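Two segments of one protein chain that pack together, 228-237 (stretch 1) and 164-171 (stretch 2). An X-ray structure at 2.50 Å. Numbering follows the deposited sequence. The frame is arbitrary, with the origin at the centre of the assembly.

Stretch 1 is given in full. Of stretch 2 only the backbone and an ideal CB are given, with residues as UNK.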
# COMPACT_ATOMS: atom_id res chain seq x y z
N SER A 228 -12.53 -14.04 27.07
CA SER A 228 -13.50 -13.38 26.23
C SER A 228 -13.50 -11.89 26.53
O SER A 228 -12.82 -11.45 27.47
CB SER A 228 -14.89 -14.01 26.48
OG SER A 228 -15.48 -13.95 27.78
N GLN A 229 -14.25 -11.12 25.74
CA GLN A 229 -14.34 -9.67 25.89
C GLN A 229 -14.93 -9.21 27.20
O GLN A 229 -14.38 -8.33 27.86
CB GLN A 229 -15.18 -9.07 24.79
CG GLN A 229 -15.12 -7.54 24.87
CD GLN A 229 -16.01 -6.90 23.83
OE1 GLN A 229 -16.70 -7.57 23.05
NE2 GLN A 229 -15.99 -5.58 23.84
N LYS A 230 -16.08 -9.81 27.46
CA LYS A 230 -16.89 -9.64 28.64
C LYS A 230 -16.09 -10.05 29.86
O LYS A 230 -16.12 -9.35 30.87
CB LYS A 230 -18.12 -10.49 28.37
CG LYS A 230 -19.40 -10.54 29.20
CD LYS A 230 -20.30 -11.60 28.51
CE LYS A 230 -21.62 -11.93 29.25
NZ LYS A 230 -22.28 -13.15 28.80
N GLU A 231 -15.32 -11.14 29.85
CA GLU A 231 -14.55 -11.48 31.03
C GLU A 231 -13.42 -10.56 31.36
O GLU A 231 -12.98 -10.64 32.50
CB GLU A 231 -13.91 -12.80 30.95
CG GLU A 231 -14.87 -13.96 30.80
CD GLU A 231 -14.04 -15.19 30.58
OE1 GLU A 231 -13.63 -15.44 29.45
OE2 GLU A 231 -13.76 -15.88 31.57
N VAL A 232 -12.88 -9.79 30.40
CA VAL A 232 -11.87 -8.76 30.69
C VAL A 232 -12.58 -7.49 31.21
O VAL A 232 -12.03 -6.76 32.04
CB VAL A 232 -11.02 -8.42 29.41
CG1 VAL A 232 -10.10 -7.17 29.53
CG2 VAL A 232 -10.17 -9.65 29.17
N ILE A 233 -13.81 -7.24 30.74
CA ILE A 233 -14.62 -6.17 31.27
C ILE A 233 -14.88 -6.52 32.70
O ILE A 233 -14.87 -5.62 33.52
CB ILE A 233 -15.96 -6.04 30.59
CG1 ILE A 233 -15.78 -5.81 29.09
CG2 ILE A 233 -16.69 -4.88 31.23
CD1 ILE A 233 -16.97 -5.43 28.19
N GLN A 234 -15.05 -7.81 32.99
CA GLN A 234 -15.32 -8.29 34.34
C GLN A 234 -14.21 -8.22 35.36
O GLN A 234 -14.52 -8.15 36.56
CB GLN A 234 -15.80 -9.70 34.30
CG GLN A 234 -17.29 -9.76 34.01
CD GLN A 234 -17.78 -11.18 33.89
OE1 GLN A 234 -18.62 -11.48 33.04
NE2 GLN A 234 -17.27 -12.10 34.71
N ILE A 235 -12.95 -8.26 34.91
CA ILE A 235 -11.80 -8.04 35.78
C ILE A 235 -11.75 -6.55 36.10
O ILE A 235 -11.31 -6.19 37.19
CB ILE A 235 -10.52 -8.51 35.05
CG1 ILE A 235 -10.57 -10.03 34.84
CG2 ILE A 235 -9.28 -8.11 35.85
CD1 ILE A 235 -9.63 -10.63 33.77
N TRP A 236 -12.19 -5.67 35.18
CA TRP A 236 -12.21 -4.24 35.46
C TRP A 236 -13.27 -3.98 36.51
O TRP A 236 -13.02 -3.33 37.52
CB TRP A 236 -12.57 -3.34 34.25
CG TRP A 236 -12.21 -1.86 34.54
CD1 TRP A 236 -11.03 -1.53 35.17
CD2 TRP A 236 -12.95 -0.73 34.28
NE1 TRP A 236 -11.01 -0.23 35.30
CE2 TRP A 236 -12.13 0.28 34.79
CE3 TRP A 236 -14.16 -0.39 33.70
CZ2 TRP A 236 -12.48 1.63 34.74
CZ3 TRP A 236 -14.53 0.97 33.66
CH2 TRP A 236 -13.71 1.98 34.17
N GLU A 237 -14.46 -4.54 36.26
CA GLU A 237 -15.58 -4.42 37.17
C GLU A 237 -15.12 -4.86 38.53
O GLU A 237 -15.13 -4.02 39.43
CB GLU A 237 -16.73 -5.28 36.69
CG GLU A 237 -17.55 -4.45 35.73
CD GLU A 237 -18.59 -5.15 34.89
OE1 GLU A 237 -19.04 -4.48 33.97
OE2 GLU A 237 -18.96 -6.31 35.11
N UNK A 164 -5.72 -3.49 23.93
CA UNK A 164 -7.09 -3.99 23.92
C UNK A 164 -7.69 -4.07 25.31
O UNK A 164 -8.89 -3.95 25.44
CB UNK A 164 -7.14 -5.37 23.26
N UNK A 165 -6.93 -4.26 26.39
CA UNK A 165 -7.48 -4.28 27.74
C UNK A 165 -7.43 -2.94 28.45
O UNK A 165 -7.95 -2.72 29.55
CB UNK A 165 -6.73 -5.32 28.58
N UNK A 166 -6.66 -2.06 27.81
CA UNK A 166 -6.51 -0.68 28.23
C UNK A 166 -7.81 -0.02 27.88
O UNK A 166 -8.56 0.36 28.76
CB UNK A 166 -5.31 0.01 27.57
N UNK A 167 -8.08 -0.03 26.58
CA UNK A 167 -9.30 0.45 25.99
C UNK A 167 -10.55 -0.36 26.34
O UNK A 167 -11.65 0.19 26.26
CB UNK A 167 -9.13 0.48 24.47
N UNK A 168 -10.35 -1.64 26.74
CA UNK A 168 -11.35 -2.70 26.96
C UNK A 168 -11.97 -3.17 25.63
O UNK A 168 -12.90 -3.97 25.58
CB UNK A 168 -12.45 -2.20 27.90
N UNK A 169 -11.29 -2.72 24.56
CA UNK A 169 -11.47 -2.91 23.13
C UNK A 169 -12.45 -1.96 22.43
O UNK A 169 -13.12 -2.30 21.44
CB UNK A 169 -11.94 -4.35 22.89
N UNK A 170 -12.48 -0.69 22.88
CA UNK A 170 -13.46 0.23 22.36
C UNK A 170 -13.09 1.10 21.19
O UNK A 170 -12.02 1.71 21.08
CB UNK A 170 -13.89 1.15 23.50
N UNK A 171 -14.10 1.11 20.32
CA UNK A 171 -14.15 1.74 19.01
C UNK A 171 -13.75 3.20 18.94
O UNK A 171 -13.81 3.78 17.86
CB UNK A 171 -15.57 1.61 18.46

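Stretch 1 offers a helix whose contact face runs Gln229, Val232, Ile233, Trp236: a polar amide at its start, then carbon.

Position 164 has no atom of stretch 1 within 5.5 Å of its ideal CB, so many residues would serve. It is Phe164, whose ring leads away from the helix.

Position 165 is tighter. Its CA-to-CB bond points sideways, yet the ideal CB already lies 4.0 Å from Val232 CG1. A small apolar side chain fits directly, while a longer one would need a rotamer that avoids Val232 CG1. The residue is Ala165, and its CB meets Val232 CG1 at 4.0 Å.

Positions 166 and 167 have nothing of stretch 1 near their ideal CB atoms, and their backbone angles are open to most residues. They are Gly166 and Ser167; Ser167 OG accepts from the backbone N of position 169 at 3.2 Å.

Position 168 is the centre of the contact. Phi is positive (70/13), a region where glycine and asparagine are at ease and a branched-beta residue is not. The ideal CB points sideways, 5.1 Å from Ile233 CG1, leaving room for a side chain to reach in among Val232, Ile233 and Trp236. Leucine or methionine would suit that apolar surface; glycine would suit the backbone but leave the space unfilled. The residue is Leu168, the one with the most surface covered by the other stretch. Its CG lies 4.2 Å from Ile233 CG1, CD1 is 4.0 Å from Val232 CG1, and CD2 meets Trp236 CE3 at 3.9 Å, oblique to the ring. The two methyls thus divide between valine and tryptophan, with chi1 off its wells at -120°.

Position 169 also has positive phi (85/36), which favours glycine or asparagine, but its CB points toward the helix, 4.3 Å from Gln229 NE2. The bond heads past the Gln229 side chain, so a small residue fits easily and a longer one would run alongside that glutamine. It is Ala169, its methyl resting near the amide without a hydrogen bond.

Position 170 has an extended backbone (-93/136) and an ideal CB beyond reach, so only a long side chain could return to the helix start, where a polar end would suit Gln229. Gln170 does approach, with OE1 4.4 Å from Gln229 NE2, too far to bond; both atoms are hydrogen-bonded elsewhere in the structure.

Position 171 is out of reach and unconstrained here; it is Leu171.

Stretch 2 164-171: FAGSLAQL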
# COMPACT_ATOMS: atom_id res chain seq x y z
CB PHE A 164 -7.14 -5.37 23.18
CG PHE A 164 -6.97 -5.20 21.66
CD1 PHE A 164 -5.73 -5.44 21.05
CD2 PHE A 164 -8.02 -4.69 20.89
CE1 PHE A 164 -5.53 -5.16 19.70
CE2 PHE A 164 -7.82 -4.41 19.55
CZ PHE A 164 -6.58 -4.64 18.95
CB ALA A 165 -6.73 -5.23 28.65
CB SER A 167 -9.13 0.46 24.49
OG SER A 167 -8.70 -0.85 24.13
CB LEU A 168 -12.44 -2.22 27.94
CG LEU A 168 -12.67 -2.97 29.26
CD1 LEU A 168 -11.39 -3.44 29.86
CD2 LEU A 168 -13.37 -2.03 30.23
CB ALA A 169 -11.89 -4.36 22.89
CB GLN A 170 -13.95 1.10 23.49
CG GLN A 170 -15.34 0.57 23.86
CD GLN A 170 -15.44 -0.27 25.12
OE1 GLN A 170 -15.86 -1.42 25.14
NE2 GLN A 170 -15.10 0.31 26.25
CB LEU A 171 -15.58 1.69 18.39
CG LEU A 171 -16.42 0.44 18.09
CD1 LEU A 171 -17.66 0.83 17.31
CD2 LEU A 171 -15.64 -0.53 17.25
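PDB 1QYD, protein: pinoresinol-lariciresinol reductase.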